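Local coordinates for protein probable ATP-dependent kinase TDA10 (Saccharomyces cerevisiae, PDB 1ODF) that probably acts as an ATP-dependent kinase of the glycerate kinase-like family, transferring phosphate from ATP to a substrate that is not yet known, at residues Lys188-Phe191 and Tyr192-Leu195; Thr101-Met104 and Lys105-Gln108. All blocks are in the same frame, centred on the assembly; numbering follows the deposited sequence.

Tyr-192 of helix 182-195 and Met-104 of helix 104-114 touch where these two helices lie side by side, a worked example of two local contacts that meet in space. Contact 2 comes first along the chain, where the loop after helix 77-86 turns into helix 104-114; contact 1 follows much later, in the last turns of helix 182-195. Their centres lie about 10 Å apart, on the same side of the chain's centre. A probable hydrogen bond joins them, Tyr-192 OH to His-102 ND1 at 2.8 Å, while Met-104 packs on Phe-191 and Tyr-192. Contact 1 is held by helical bonds and contact 2 by a capped helix start; side chains from the two pack together, away from the predicted ATP-binding loop.

Contact 1: residues Lys188-Phe191 and Tyr192-Leu195; sequences KLFF and YSDL
Phe-190 O accepts from Asp-194 N at 2.8 Å, a regular bond in the last part of the alpha-helix 182-195. The amide meets the oxygen almost head-on, with a C=O...N angle of 171°. In the modelled conformer Ser-193 OG adds a second bond to Phe-190 O at 2.6 Å, from the side and tilted from the carbonyl plane; it is less certain, because the serine side chain also has a second position, and the carbonyl is gripped twice only when the hydroxyl is placed this way. In that conformer OG sits between its own backbone N and carbonyl carbon (chi1 55°), which turns it back toward the preceding turn. A forked acceptor made by backbone amides alone is Leu-189 O, which takes a straight bond from Ser-193 N and a more bent one from Tyr-192 N, 3.1 Å away.

Farther out, the Phe-190 ring and the Asp-194 side chain run alongside each other, ring and carboxylate planes 21° apart. Asp-194 CB forms a CH-pi contact over one ring face, toward the rim, 4.1 Å from the centroid. The Tyr-192 ring stands with Lys-188 O at its edge, in plane, and its hydroxyl reaches beyond the helix to Gly-100 N; Phe-162 meets the same ring edge-to-face. Leu-195 packs against Gln-108 and Leu-111 of helix 104-114, while its CB lies 3.1 Å from Phe-191 O.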
ATOM      1  N   LYS A 188       7.743 -12.107   6.611  1.00 37.64           N
ATOM      2  CA  LYS A 188       7.156 -10.888   7.142  1.00 36.81           C
ATOM      3  C   LYS A 188       5.889 -10.487   6.378  1.00 34.63           C
ATOM      4  O   LYS A 188       4.925 -10.017   6.973  1.00 34.49           O
ATOM      5  CB  LYS A 188       8.185  -9.752   7.075  1.00 38.38           C
ATOM      6  CG  LYS A 188       9.354  -9.912   8.026  1.00 39.44           C
ATOM      7  CD  LYS A 188       8.866  -9.896   9.472  1.00 42.93           C
ATOM      8  CE  LYS A 188      10.013  -9.849  10.465  1.00 43.41           C
ATOM      9  NZ  LYS A 188       9.505  -9.662  11.857  1.00 50.05           N
ATOM     10  N   LEU A 189       5.894 -10.677   5.062  1.00 32.54           N
ATOM     11  CA  LEU A 189       4.742 -10.326   4.239  1.00 32.81           C
ATOM     12  C   LEU A 189       3.473 -11.038   4.731  1.00 35.04           C
ATOM     13  O   LEU A 189       2.359 -10.526   4.588  1.00 33.29           O
ATOM     14  CB  LEU A 189       5.012 -10.686   2.769  1.00 30.45           C
ATOM     15  CG  LEU A 189       3.870 -10.417   1.771  1.00 29.62           C
ATOM     16  CD1 LEU A 189       3.510  -8.935   1.790  1.00 28.81           C
ATOM     17  CD2 LEU A 189       4.265 -10.858   0.361  1.00 28.75           C
ATOM     18  N   PHE A 190       3.655 -12.218   5.317  1.00 34.82           N
ATOM     19  CA  PHE A 190       2.544 -13.009   5.821  1.00 36.15           C
ATOM     20  C   PHE A 190       1.593 -12.233   6.734  1.00 35.85           C
ATOM     21  O   PHE A 190       0.376 -12.277   6.549  1.00 34.53           O
ATOM     22  CB  PHE A 190       3.066 -14.235   6.579  1.00 38.24           C
ATOM     23  CG  PHE A 190       1.972 -15.089   7.158  1.00 40.31           C
ATOM     24  CD1 PHE A 190       1.158 -15.855   6.328  1.00 41.07           C
ATOM     25  CD2 PHE A 190       1.704 -15.065   8.525  1.00 41.46           C
ATOM     26  CE1 PHE A 190       0.085 -16.582   6.849  1.00 40.24           C
ATOM     27  CE2 PHE A 190       0.635 -15.786   9.054  1.00 40.42           C
ATOM     28  CZ  PHE A 190      -0.175 -16.544   8.217  1.00 39.83           C
ATOM     29  N   PHE A 191       2.149 -11.521   7.709  1.00 35.06           N
ATOM     30  CA  PHE A 191       1.336 -10.774   8.663  1.00 38.15           C
ATOM     31  C   PHE A 191       0.373  -9.760   8.046  1.00 36.54           C
ATOM     32  O   PHE A 191      -0.701  -9.518   8.598  1.00 36.79           O
ATOM     33  CB  PHE A 191       2.225 -10.064   9.693  1.00 42.92           C
ATOM     34  CG  PHE A 191       2.948 -10.999  10.631  1.00 48.50           C
ATOM     35  CD1 PHE A 191       4.039 -11.752  10.188  1.00 50.16           C
ATOM     36  CD2 PHE A 191       2.552 -11.111  11.967  1.00 52.67           C
ATOM     37  CE1 PHE A 191       4.728 -12.604  11.061  1.00 53.23           C
ATOM     38  CE2 PHE A 191       3.233 -11.963  12.857  1.00 54.24           C
ATOM     39  CZ  PHE A 191       4.324 -12.709  12.401  1.00 53.69           C
ATOM     40  N   TYR A 192       0.749  -9.169   6.915  1.00 33.98           N
ATOM     41  CA  TYR A 192      -0.106  -8.192   6.261  1.00 33.09           C
ATOM     42  C   TYR A 192      -1.223  -8.916   5.535  1.00 34.13           C
ATOM     43  O   TYR A 192      -2.395  -8.586   5.695  1.00 32.27           O
ATOM     44  CB  TYR A 192       0.681  -7.364   5.241  1.00 33.20           C
ATOM     45  CG  TYR A 192       1.896  -6.647   5.791  1.00 32.50           C
ATOM     46  CD1 TYR A 192       3.077  -7.344   6.069  1.00 31.51           C
ATOM     47  CD2 TYR A 192       1.882  -5.262   5.987  1.00 30.83           C
ATOM     48  CE1 TYR A 192       4.217  -6.677   6.523  1.00 32.03           C
ATOM     49  CE2 TYR A 192       3.017  -4.585   6.439  1.00 30.52           C
ATOM     50  CZ  TYR A 192       4.179  -5.299   6.699  1.00 32.21           C
ATOM     51  OH  TYR A 192       5.310  -4.637   7.106  1.00 35.35           O
ATOM     52  N   SER A 193      -0.844  -9.902   4.726  0.50 33.37           N
ATOM     53  CA  SER A 193      -1.797 -10.690   3.959  0.50 32.86           C
ATOM     54  C   SER A 193      -2.844 -11.344   4.861  0.50 32.86           C
ATOM     55  O   SER A 193      -4.045 -11.250   4.608  0.50 31.79           O
ATOM     56  CB  SER A 193      -1.050 -11.772   3.178  0.50 34.71           C
ATOM     57  OG  SER A 193      -0.252 -12.566   4.044  0.50 34.79           O
ATOM     58  N   ASP A 194      -2.374 -11.999   5.918  1.00 33.09           N
ATOM     59  CA  ASP A 194      -3.247 -12.687   6.865  1.00 35.59           C
ATOM     60  C   ASP A 194      -4.234 -11.745   7.539  1.00 36.54           C
ATOM     61  O   ASP A 194      -5.402 -12.072   7.735  1.00 36.67           O
ATOM     62  CB  ASP A 194      -2.398 -13.366   7.942  1.00 36.89           C
ATOM     63  CG  ASP A 194      -3.215 -14.268   8.850  1.00 38.22           C
ATOM     64  OD1 ASP A 194      -3.715 -15.299   8.351  1.00 38.07           O
ATOM     65  OD2 ASP A 194      -3.357 -13.946  10.052  1.00 36.88           O
ATOM     66  N   LEU A 195      -3.736 -10.569   7.882  1.00 36.72           N
ATOM     67  CA  LEU A 195      -4.516  -9.547   8.552  1.00 37.22           C
ATOM     68  C   LEU A 195      -5.447  -8.752   7.626  1.00 36.96           C
ATOM     69  O   LEU A 195      -6.504  -8.272   8.059  1.00 34.86           O
ATOM     70  CB  LEU A 195      -3.544  -8.594   9.239  1.00 39.62           C
ATOM     71  CG  LEU A 195      -4.035  -7.625  10.305  1.00 44.52           C
ATOM     72  CD1 LEU A 195      -4.791  -8.373  11.404  1.00 43.11           C
ATOM     73  CD2 LEU A 195      -2.816  -6.896  10.878  1.00 46.96           C
TER

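Contact 2: residues Thr101-Met104 and Lys105-Gln108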
ATOM      1  N   THR A 101       8.934  -3.923   8.256  1.00 37.62           N
ATOM      2  CA  THR A 101       9.329  -2.670   8.884  1.00 37.71           C
ATOM      3  C   THR A 101       8.120  -1.895   9.403  1.00 37.54           C
ATOM      4  O   THR A 101       8.226  -0.706   9.727  1.00 35.37           O
ATOM      5  CB  THR A 101      10.119  -1.766   7.903  1.00 38.00           C
ATOM      6  OG1 THR A 101       9.292  -1.426   6.782  1.00 39.87           O
ATOM      7  CG2 THR A 101      11.377  -2.480   7.417  1.00 38.86           C
ATOM      8  N   HIS A 102       6.971  -2.564   9.471  1.00 36.09           N
ATOM      9  CA  HIS A 102       5.763  -1.927   9.980  1.00 37.75           C
ATOM     10  C   HIS A 102       5.350  -2.521  11.325  1.00 37.93           C
ATOM     11  O   HIS A 102       5.668  -3.665  11.639  1.00 36.76           O
ATOM     12  CB  HIS A 102       4.600  -2.074   8.989  1.00 38.60           C
ATOM     13  CG  HIS A 102       4.795  -1.320   7.715  1.00 38.71           C
ATOM     14  ND1 HIS A 102       5.425  -1.863   6.616  1.00 37.25           N
ATOM     15  CD2 HIS A 102       4.461  -0.052   7.372  1.00 37.28           C
ATOM     16  CE1 HIS A 102       5.466  -0.964   5.650  1.00 38.08           C
ATOM     17  NE2 HIS A 102       4.889   0.143   6.084  1.00 36.63           N
ATOM     18  N   ASP A 103       4.628  -1.731  12.111  1.00 39.59           N
ATOM     19  CA  ASP A 103       4.166  -2.161  13.423  1.00 39.53           C
ATOM     20  C   ASP A 103       2.870  -2.965  13.293  1.00 39.52           C
ATOM     21  O   ASP A 103       1.775  -2.401  13.300  1.00 38.37           O
ATOM     22  CB  ASP A 103       3.954  -0.929  14.306  1.00 39.55           C
ATOM     23  CG  ASP A 103       3.755  -1.283  15.762  1.00 39.58           C
ATOM     24  OD1 ASP A 103       3.837  -0.365  16.603  1.00 42.33           O
ATOM     25  OD2 ASP A 103       3.514  -2.474  16.061  1.00 40.51           O
ATOM     26  N   MET A 104       3.006  -4.284  13.186  1.00 40.39           N
ATOM     27  CA  MET A 104       1.854  -5.166  13.021  1.00 41.89           C
ATOM     28  C   MET A 104       0.959  -5.239  14.242  1.00 43.05           C
ATOM     29  O   MET A 104      -0.263  -5.331  14.114  1.00 43.06           O
ATOM     30  CB  MET A 104       2.311  -6.579  12.653  1.00 42.60           C
ATOM     31  CG  MET A 104       3.249  -6.626  11.459  1.00 43.08           C
ATOM     32  SD  MET A 104       2.652  -5.593  10.101  1.00 46.42           S
ATOM     33  CE  MET A 104       1.183  -6.530   9.581  1.00 45.60           C
ATOM     34  N   LYS A 105       1.561  -5.202  15.427  1.00 44.51           N
ATOM     35  CA  LYS A 105       0.783  -5.272  16.657  1.00 46.10           C
ATOM     36  C   LYS A 105      -0.185  -4.108  16.698  1.00 45.47           C
ATOM     37  O   LYS A 105      -1.362  -4.271  17.037  1.00 45.37           O
ATOM     38  CB  LYS A 105       1.703  -5.232  17.881  1.00 49.37           C
ATOM     39  CG  LYS A 105       1.422  -6.339  18.899  1.00 54.75           C
ATOM     40  CD  LYS A 105       1.398  -7.712  18.223  1.00 58.03           C
ATOM     41  CE  LYS A 105       1.202  -8.852  19.221  1.00 61.47           C
ATOM     42  NZ  LYS A 105       2.385  -9.039  20.118  1.00 63.11           N
ATOM     43  N   LEU A 106       0.319  -2.935  16.329  1.00 43.44           N
ATOM     44  CA  LEU A 106      -0.482  -1.726  16.318  1.00 42.84           C
ATOM     45  C   LEU A 106      -1.576  -1.828  15.252  1.00 42.37           C
ATOM     46  O   LEU A 106      -2.699  -1.385  15.467  1.00 43.07           O
ATOM     47  CB  LEU A 106       0.408  -0.511  16.036  1.00 43.01           C
ATOM     48  CG  LEU A 106      -0.043   0.840  16.610  1.00 45.54           C
ATOM     49  CD1 LEU A 106       0.828   1.953  16.040  1.00 43.96           C
ATOM     50  CD2 LEU A 106      -1.500   1.103  16.277  1.00 45.49           C
ATOM     51  N   LEU A 107      -1.250  -2.415  14.105  1.00 40.21           N
ATOM     52  CA  LEU A 107      -2.221  -2.544  13.028  1.00 39.83           C
ATOM     53  C   LEU A 107      -3.316  -3.521  13.450  1.00 40.38           C
ATOM     54  O   LEU A 107      -4.508  -3.306  13.193  1.00 37.34           O
ATOM     55  CB  LEU A 107      -1.528  -3.040  11.761  1.00 40.03           C
ATOM     56  CG  LEU A 107      -2.389  -3.102  10.501  1.00 42.00           C
ATOM     57  CD1 LEU A 107      -2.941  -1.713  10.191  1.00 41.42           C
ATOM     58  CD2 LEU A 107      -1.554  -3.620   9.340  1.00 43.93           C
ATOM     59  N   GLN A 108      -2.887  -4.598  14.094  1.00 41.45           N
ATOM     60  CA  GLN A 108      -3.791  -5.619  14.595  1.00 44.87           C
ATOM     61  C   GLN A 108      -4.823  -4.963  15.525  1.00 43.98           C
ATOM     62  O   GLN A 108      -6.027  -5.166  15.378  1.00 42.35           O
ATOM     63  CB  GLN A 108      -2.979  -6.678  15.350  1.00 48.36           C
ATOM     64  CG  GLN A 108      -3.784  -7.713  16.137  1.00 53.80           C
ATOM     65  CD  GLN A 108      -4.421  -8.767  15.257  1.00 58.16           C
ATOM     66  OE1 GLN A 108      -5.339  -8.478  14.487  1.00 62.35           O
ATOM     67  NE2 GLN A 108      -3.931 -10.004  15.362  1.00 58.88           N
TER
HETATM   68  O   HOH W   1       4.204  -5.063  15.824  1.00 46.87           O
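An N-cap at the start of helix 104-114 is formed by Asp-103, the last residue of the loop that leads in from helix 77-86. Its OD2 accepts from Leu-106 N at 3.2 Å, a fairly straight bond (N-H...O 162°) that reaches the oxygen from well above the carboxylate plane. Water 1 donates to the same OD2 at 2.7 Å and accepts from Lys-105 N, also at 2.7 Å, so two amides of the first turn are served by one carboxylate oxygen, one directly and one through the water. With CG anti to the backbone N (chi1 -168°), the carboxylate swings over the first turn and crosses the Leu-106 side chain at about a right angle, CG lying 3.4 Å from Leu-106 CB. The other oxygen, OD1, forms a salt bridge with Arg-142. Replacing Asp-103 by an alanine would probably leave Leu-106 N without its capping acceptor, water 1 without the OD2 it donates to and Arg-142 without this counter-charge.

Regular helical bonding then takes over: Leu-107 N donates to Asp-103 O at 3.1 Å, and Gln-108 N to Met-104 O at 2.7 Å. Met-104, bent at chi2 and chi3, runs alongside Leu-107, its CE 4.0 Å from Leu-107 CD2, and both residues also touch helix 182-195. A side-chain carboxylate binding an amide three residues on is the signature of an aspartate N-cap.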